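Local structure of PrgB (Enterococcus faecalis, 6EVU) at residues K7-E18 against Y225-A235. The protein promotes cell aggregation, biofilm formation and conjugation by binding and compacting DNA, this chain being its adhesin domain. Sequence-based numbering, arbitrary orientation.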
ATOM      1  N   LYS A   7      19.970 -13.747  -2.199  1.00 96.85           N
ATOM      2  CA  LYS A   7      19.174 -14.873  -1.717  1.00 98.77           C
ATOM      3  C   LYS A   7      19.817 -15.504  -0.483  1.00 97.40           C
ATOM      4  O   LYS A   7      19.120 -15.875   0.470  1.00 97.54           O
ATOM      5  CB  LYS A   7      19.004 -15.913  -2.833  1.00101.89           C
ATOM      6  CG  LYS A   7      18.242 -15.410  -4.055  1.00103.59           C
ATOM      7  CD  LYS A   7      18.395 -16.335  -5.257  1.00106.29           C
ATOM      8  CE  LYS A   7      17.250 -16.139  -6.252  1.00108.58           C
ATOM      9  NZ  LYS A   7      17.711 -15.853  -7.636  1.00109.42           N
ATOM     10  N   GLU A   8      21.152 -15.625  -0.481  1.00 96.07           N
ATOM     11  CA  GLU A   8      21.847 -16.174   0.681  1.00 94.62           C
ATOM     12  C   GLU A   8      21.756 -15.229   1.874  1.00 91.84           C
ATOM     13  O   GLU A   8      21.623 -15.683   3.016  1.00 91.24           O
ATOM     14  CB  GLU A   8      23.308 -16.477   0.332  1.00 93.87           C
ATOM     15  CG  GLU A   8      23.910 -17.643   1.114  1.00 93.94           C
ATOM     16  CD  GLU A   8      23.099 -18.930   0.980  1.00 96.92           C
ATOM     17  OE1 GLU A   8      23.342 -19.856   1.788  1.00 97.02           O
ATOM     18  OE2 GLU A   8      22.232 -19.030   0.073  1.00 99.17           O
ATOM     19  N   VAL A   9      21.819 -13.913   1.627  1.00 90.15           N
ATOM     20  CA  VAL A   9      21.644 -12.926   2.696  1.00 87.56           C
ATOM     21  C   VAL A   9      20.222 -12.979   3.251  1.00 88.58           C
ATOM     22  O   VAL A   9      20.013 -12.970   4.470  1.00 87.29           O
ATOM     23  CB  VAL A   9      21.999 -11.514   2.190  1.00 85.74           C
ATOM     24  CG1 VAL A   9      21.538 -10.450   3.187  1.00 83.46           C
ATOM     25  CG2 VAL A   9      23.490 -11.397   1.935  1.00 84.20           C
ATOM     26  N   ALA A  10      19.223 -13.027   2.362  1.00 90.90           N
ATOM     27  CA  ALA A  10      17.838 -13.169   2.801  1.00 92.17           C
ATOM     28  C   ALA A  10      17.655 -14.417   3.664  1.00 93.13           C
ATOM     29  O   ALA A  10      17.033 -14.356   4.731  1.00 92.44           O
ATOM     30  CB  ALA A  10      16.907 -13.205   1.585  1.00 94.81           C
ATOM     31  N   GLU A  11      18.231 -15.551   3.228  1.00 94.66           N
ATOM     32  CA  GLU A  11      17.984 -16.860   3.842  1.00 96.10           C
ATOM     33  C   GLU A  11      18.532 -16.940   5.271  1.00 93.83           C
ATOM     34  O   GLU A  11      17.863 -17.468   6.173  1.00 94.28           O
ATOM     35  CB  GLU A  11      18.608 -17.947   2.960  1.00 98.07           C
ATOM     36  CG  GLU A  11      17.848 -19.263   2.833  1.00101.04           C
ATOM     37  CD  GLU A  11      17.642 -19.973   4.157  1.00100.70           C
ATOM     38  OE1 GLU A  11      16.730 -20.834   4.228  1.00102.94           O
ATOM     39  OE2 GLU A  11      18.387 -19.664   5.124  1.00 98.21           O
ATOM     40  N   TYR A  12      19.756 -16.443   5.493  1.00 91.42           N
ATOM     41  CA  TYR A  12      20.325 -16.445   6.839  1.00 89.12           C
ATOM     42  C   TYR A  12      19.535 -15.555   7.799  1.00 87.55           C
ATOM     43  O   TYR A  12      19.426 -15.875   8.990  1.00 86.70           O
ATOM     44  CB  TYR A  12      21.789 -16.000   6.804  1.00 86.84           C
ATOM     45  CG  TYR A  12      22.456 -16.174   8.157  1.00 84.68           C
ATOM     46  CD1 TYR A  12      22.846 -17.437   8.598  1.00 85.58           C
ATOM     47  CD2 TYR A  12      22.658 -15.085   9.007  1.00 81.80           C
ATOM     48  CE1 TYR A  12      23.435 -17.616   9.831  1.00 83.69           C
ATOM     49  CE2 TYR A  12      23.252 -15.253  10.259  1.00 79.85           C
ATOM     50  CZ  TYR A  12      23.637 -16.521  10.657  1.00 80.82           C
ATOM     51  OH  TYR A  12      24.219 -16.714  11.886  1.00 78.97           O
ATOM     52  N   ASN A  13      18.975 -14.442   7.294  1.00 87.17           N
ATOM     53  CA  ASN A  13      18.273 -13.430   8.079  1.00 85.55           C
ATOM     54  C   ASN A  13      16.800 -13.758   8.345  1.00 87.43           C
ATOM     55  O   ASN A  13      16.151 -13.017   9.088  1.00 86.21           O
ATOM     56  CB  ASN A  13      18.357 -12.060   7.374  1.00 84.30           C
ATOM     57  CG  ASN A  13      19.717 -11.353   7.566  1.00 81.45           C
ATOM     58  OD1 ASN A  13      20.184 -10.626   6.677  1.00 80.94           O
ATOM     59  ND2 ASN A  13      20.337 -11.549   8.733  1.00 79.58           N
ATOM     60  N   LYS A  14      16.262 -14.846   7.784  1.00 90.34           N
ATOM     61  CA  LYS A  14      14.811 -15.058   7.797  1.00 92.34           C
ATOM     62  C   LYS A  14      14.257 -15.139   9.219  1.00 91.41           C
ATOM     63  O   LYS A  14      13.238 -14.514   9.538  1.00 91.33           O
ATOM     64  CB  LYS A  14      14.459 -16.319   7.005  1.00 95.56           C
ATOM     65  CG  LYS A  14      12.993 -16.398   6.661  1.00 97.83           C
ATOM     66  CD  LYS A  14      12.379 -14.984   6.495  1.00 96.70           C
ATOM     67  CE  LYS A  14      13.105 -14.092   5.484  1.00 95.77           C
ATOM     68  NZ  LYS A  14      13.375 -14.770   4.182  1.00 98.02           N
ATOM     69  N   HIS A  15      14.921 -15.900  10.088  1.00 90.70           N
ATOM     70  CA  HIS A  15      14.487 -16.110  11.463  1.00 89.89           C
ATOM     71  C   HIS A  15      15.453 -15.485  12.464  1.00 86.63           C
ATOM     72  O   HIS A  15      15.742 -16.066  13.515  1.00 85.90           O
ATOM     73  CB  HIS A  15      14.325 -17.600  11.748  1.00 91.94           C
ATOM     74  CG  HIS A  15      13.213 -18.235  10.976  1.00 95.12           C
ATOM     75  ND1 HIS A  15      13.413 -19.294  10.116  1.00 97.46           N
ATOM     76  CD2 HIS A  15      11.891 -17.953  10.927  1.00 96.34           C
ATOM     77  CE1 HIS A  15      12.261 -19.641   9.575  1.00 99.99           C
ATOM     78  NE2 HIS A  15      11.321 -18.846  10.053  1.00 99.37           N
ATOM     79  N   LYS A  16      15.985 -14.307  12.137  1.00 84.64           N
ATOM     80  CA  LYS A  16      16.845 -13.567  13.047  1.00 81.45           C
ATOM     81  C   LYS A  16      16.381 -12.120  13.112  1.00 79.80           C
ATOM     82  O   LYS A  16      15.624 -11.646  12.256  1.00 81.03           O
ATOM     83  CB  LYS A  16      18.333 -13.644  12.627  1.00 80.31           C
ATOM     84  CG  LYS A  16      18.817 -15.067  12.385  1.00 82.14           C
ATOM     85  CD  LYS A  16      20.266 -15.283  12.758  1.00 80.32           C
ATOM     86  CE  LYS A  16      20.727 -16.678  12.315  1.00 82.40           C
ATOM     87  NZ  LYS A  16      19.633 -17.715  12.274  1.00 85.26           N
ATOM     88  N   ASN A  17      16.830 -11.424  14.157  1.00 77.00           N
ATOM     89  CA  ASN A  17      16.681  -9.981  14.226  1.00 74.98           C
ATOM     90  C   ASN A  17      17.924  -9.335  13.623  1.00 73.27           C
ATOM     91  O   ASN A  17      18.730  -9.998  12.970  1.00 74.06           O
ATOM     92  CB  ASN A  17      16.385  -9.566  15.652  1.00 73.03           C
ATOM     93  CG  ASN A  17      15.073 -10.126  16.126  1.00 74.88           C
ATOM     94  OD1 ASN A  17      14.043  -9.986  15.442  1.00 76.73           O
ATOM     95  ND2 ASN A  17      15.097 -10.805  17.283  1.00 74.49           N
ATOM     96  N   GLU A  18      18.076  -8.027  13.770  1.00 71.00           N
ATOM     97  CA  GLU A  18      19.197  -7.394  13.096  1.00 69.56           C
ATOM     98  C   GLU A  18      20.498  -7.974  13.642  1.00 68.21           C
ATOM     99  O   GLU A  18      20.631  -8.221  14.846  1.00 66.96           O
ATOM    100  CB  GLU A  18      19.158  -5.867  13.240  1.00 67.21           C
ATOM    101  CG  GLU A  18      20.138  -5.150  12.292  1.00 66.16           C
ATOM    102  CD  GLU A  18      19.480  -4.705  10.971  1.00 67.91           C
ATOM    103  OE1 GLU A  18      18.586  -3.819  10.971  1.00 67.70           O
ATOM    104  OE2 GLU A  18      19.841  -5.301   9.926  1.00 69.62           O
ATOM    105  N   TYR A 225      15.004  -1.897   6.550  1.00 40.74           N
ATOM    106  CA  TYR A 225      14.469  -2.850   7.520  1.00 45.32           C
ATOM    107  C   TYR A 225      14.318  -2.193   8.894  1.00 45.10           C
ATOM    108  O   TYR A 225      15.159  -1.388   9.307  1.00 56.58           O
ATOM    109  CB  TYR A 225      15.410  -4.069   7.642  1.00 49.32           C
ATOM    110  CG  TYR A 225      15.033  -5.088   8.714  1.00 58.43           C
ATOM    111  CD1 TYR A 225      13.877  -5.853   8.609  1.00 47.48           C
ATOM    112  CD2 TYR A 225      15.837  -5.279   9.845  1.00 55.29           C
ATOM    113  CE1 TYR A 225      13.530  -6.785   9.577  1.00 51.80           C
ATOM    114  CE2 TYR A 225      15.494  -6.223  10.841  1.00 55.63           C
ATOM    115  CZ  TYR A 225      14.332  -6.971  10.689  1.00 49.13           C
ATOM    116  OH  TYR A 225      13.958  -7.883  11.634  1.00 63.51           O
ATOM    117  N   ILE A 226      13.235  -2.536   9.599  1.00 47.55           N
ATOM    118  CA  ILE A 226      13.075  -2.165  11.004  1.00 46.13           C
ATOM    119  C   ILE A 226      13.415  -3.370  11.855  1.00 45.47           C
ATOM    120  O   ILE A 226      12.904  -4.467  11.608  1.00 46.92           O
ATOM    121  CB  ILE A 226      11.651  -1.686  11.319  1.00 46.12           C
ATOM    122  CG1 ILE A 226      11.256  -0.481  10.453  1.00 41.47           C
ATOM    123  CG2 ILE A 226      11.507  -1.448  12.811  1.00 46.21           C
ATOM    124  CD1 ILE A 226       9.748  -0.147  10.523  1.00 38.68           C
ATOM    125  N   ASN A 227      14.264  -3.172  12.875  1.00 47.02           N
ATOM    126  CA  ASN A 227      14.695  -4.313  13.673  1.00 52.93           C
ATOM    127  C   ASN A 227      13.514  -4.963  14.378  1.00 52.47           C
ATOM    128  O   ASN A 227      12.680  -4.282  14.986  1.00 56.85           O
ATOM    129  CB  ASN A 227      15.748  -3.896  14.679  1.00 53.53           C
ATOM    130  CG  ASN A 227      16.435  -5.103  15.312  1.00 59.59           C
ATOM    131  OD1 ASN A 227      16.547  -6.155  14.682  1.00 63.54           O
ATOM    132  ND2 ASN A 227      16.897  -4.958  16.513  1.00 56.22           N
ATOM    133  N   GLY A 228      13.449  -6.297  14.285  1.00 56.01           N
ATOM    134  CA  GLY A 228      12.372  -7.080  14.842  1.00 55.53           C
ATOM    135  C   GLY A 228      11.171  -7.212  13.940  1.00 57.16           C
ATOM    136  O   GLY A 228      10.244  -7.960  14.276  1.00 61.99           O
ATOM    137  N   SER A 229      11.162  -6.532  12.795  1.00 58.23           N
ATOM    138  CA  SER A 229      10.055  -6.667  11.852  1.00 50.20           C
ATOM    139  C   SER A 229      10.173  -8.000  11.125  1.00 55.49           C
ATOM    140  O   SER A 229      11.275  -8.548  10.942  1.00 53.70           O
ATOM    141  CB  SER A 229      10.049  -5.526  10.847  1.00 43.33           C
ATOM    142  OG  SER A 229       9.155  -5.826   9.769  1.00 47.24           O
ATOM    143  N   TYR A 230       9.027  -8.553  10.756  1.00 51.91           N
ATOM    144  CA  TYR A 230       9.029  -9.810  10.024  1.00 48.13           C
ATOM    145  C   TYR A 230       9.128  -9.593   8.534  1.00 50.19           C
ATOM    146  O   TYR A 230       9.296 -10.573   7.799  1.00 50.01           O
ATOM    147  CB  TYR A 230       7.767 -10.623  10.341  1.00 50.86           C
ATOM    148  CG  TYR A 230       7.833 -11.228  11.715  1.00 47.39           C
ATOM    149  CD1 TYR A 230       7.651 -10.435  12.836  1.00 55.51           C
ATOM    150  CD2 TYR A 230       8.095 -12.589  11.899  1.00 57.32           C
ATOM    151  CE1 TYR A 230       7.752 -10.978  14.130  1.00 54.63           C
ATOM    152  CE2 TYR A 230       8.181 -13.132  13.176  1.00 57.42           C
ATOM    153  CZ  TYR A 230       7.989 -12.320  14.281  1.00 57.81           C
ATOM    154  OH  TYR A 230       8.068 -12.824  15.560  1.00 66.10           O
ATOM    155  N   VAL A 231       9.053  -8.332   8.112  1.00 52.85           N
ATOM    156  CA  VAL A 231       9.062  -7.923   6.709  1.00 44.78           C
ATOM    157  C   VAL A 231      10.503  -7.673   6.302  1.00 46.81           C
ATOM    158  O   VAL A 231      11.164  -6.779   6.852  1.00 48.50           O
ATOM    159  CB  VAL A 231       8.236  -6.644   6.517  1.00 41.22           C
ATOM    160  CG1 VAL A 231       8.369  -6.123   5.066  1.00 44.62           C
ATOM    161  CG2 VAL A 231       6.783  -6.874   6.857  1.00 44.12           C
ATOM    162  N   LYS A 232      10.998  -8.458   5.348  1.00 44.56           N
ATOM    163  CA  LYS A 232      12.398  -8.393   4.932  1.00 51.94           C
ATOM    164  C   LYS A 232      12.485  -8.911   3.505  1.00 44.33           C
ATOM    165  O   LYS A 232      11.571  -9.576   3.019  1.00 48.50           O
ATOM    166  CB  LYS A 232      13.364  -9.190   5.862  1.00 57.07           C
ATOM    167  CG  LYS A 232      12.868 -10.558   6.336  1.00 58.54           C
ATOM    168  CD  LYS A 232      13.770 -11.168   7.450  1.00 58.74           C
ATOM    169  CE  LYS A 232      13.719 -10.396   8.796  1.00 66.72           C
ATOM    170  NZ  LYS A 232      14.123 -11.184  10.028  1.00 78.22           N
ATOM    171  N   LYS A 233      13.581  -8.567   2.831  1.00 47.25           N
ATOM    172  CA  LYS A 233      13.725  -8.869   1.406  1.00 44.74           C
ATOM    173  C   LYS A 233      13.848 -10.367   1.140  1.00 53.02           C
ATOM    174  O   LYS A 233      14.666 -11.051   1.755  1.00 56.62           O
ATOM    175  CB  LYS A 233      14.929  -8.144   0.816  1.00 52.76           C
ATOM    176  CG  LYS A 233      14.937  -8.216  -0.710  1.00 53.05           C
ATOM    177  CD  LYS A 233      16.037  -7.383  -1.326  1.00 56.75           C
ATOM    178  CE  LYS A 233      15.739  -7.177  -2.809  1.00 66.78           C
ATOM    179  NZ  LYS A 233      16.992  -6.874  -3.545  1.00 76.92           N
ATOM    180  N   GLN A 234      13.044 -10.866   0.206  1.00 50.01           N
ATOM    181  CA  GLN A 234      13.006 -12.279  -0.134  1.00 54.42           C
ATOM    182  C   GLN A 234      13.760 -12.547  -1.428  1.00 52.87           C
ATOM    183  O   GLN A 234      14.173 -11.629  -2.144  1.00 54.21           O
ATOM    184  CB  GLN A 234      11.560 -12.751  -0.266  1.00 54.42           C
ATOM    185  CG  GLN A 234      10.799 -12.470   0.977  1.00 52.17           C
ATOM    186  CD  GLN A 234      11.460 -13.117   2.157  1.00 52.86           C
ATOM    187  OE1 GLN A 234      11.693 -12.483   3.178  1.00 60.29           O
ATOM    188  NE2 GLN A 234      11.793 -14.397   2.020  1.00 62.29           N
ATOM    189  N   ALA A 235      13.893 -13.837  -1.747  1.00 60.95           N
ATOM    190  CA  ALA A 235      14.658 -14.221  -2.925  1.00 59.40           C
ATOM    191  C   ALA A 235      14.032 -13.681  -4.195  1.00 56.95           C
ATOM    192  O   ALA A 235      14.735 -13.472  -5.189  1.00 58.82           O
ATOM    193  CB  ALA A 235      14.775 -15.746  -3.015  1.00 56.52           C
TER
HETATM  194  O   HOH W   1      19.099  -6.956  16.996  1.00 37.91           O
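Tyr225 meets Glu18 at the rim of its ring: Glu18 OE1 lies near the ring plane, 3.3 Å from Tyr225 CD2, with the carboxylate standing almost perpendicular to the ring (87°). The tyrosine hydroxyl turns back into its own segment and donates to Ser229 O in the carbonyl plane, which ties the hydroxyl end of the ring to the turn that follows. Two residues on, Asn227 has CG anti to its backbone N (chi1 -168°), a torsion that carries the amide across to the backbone of Glu18; its OD1 accepts from Glu18 N at 2.6 Å, the donor tilted out of the carbonyl plane. A water joins the same pair, accepting from Asn227 ND2 and donating to Glu18 O. Next comes Gly228, in the type II turn from Ile226 to Ser229, where its CA packs 3.4 Å from Asn17 OD1. Lys232 crosses to the C-terminal end of helix 4-13. Lys232 NZ donates to Asn13 O at 2.9 Å, nearly in line with the C=O bond, and more weakly to Lys14 O. Lys16 O lies 2.7 Å from Lys232 NZ. Lys14 CE rests on Lys232 CD (3.6 Å), yet the two ammonium groups diverge. The next residue, Lys233, presents its carbonyl oxygen to Ala10 CB and sends NZ to Glu6 in a salt bridge. Ala235 CB finally packs against Lys7 CG. At the periphery of this glucan-binding protein C-type domain, small nonpolar contacts thus join the N-terminal helix to 233-235, while Lys232, its ammonium probably stabilised by the partial negative charge of three carbonyls, ties down the chain leaving it.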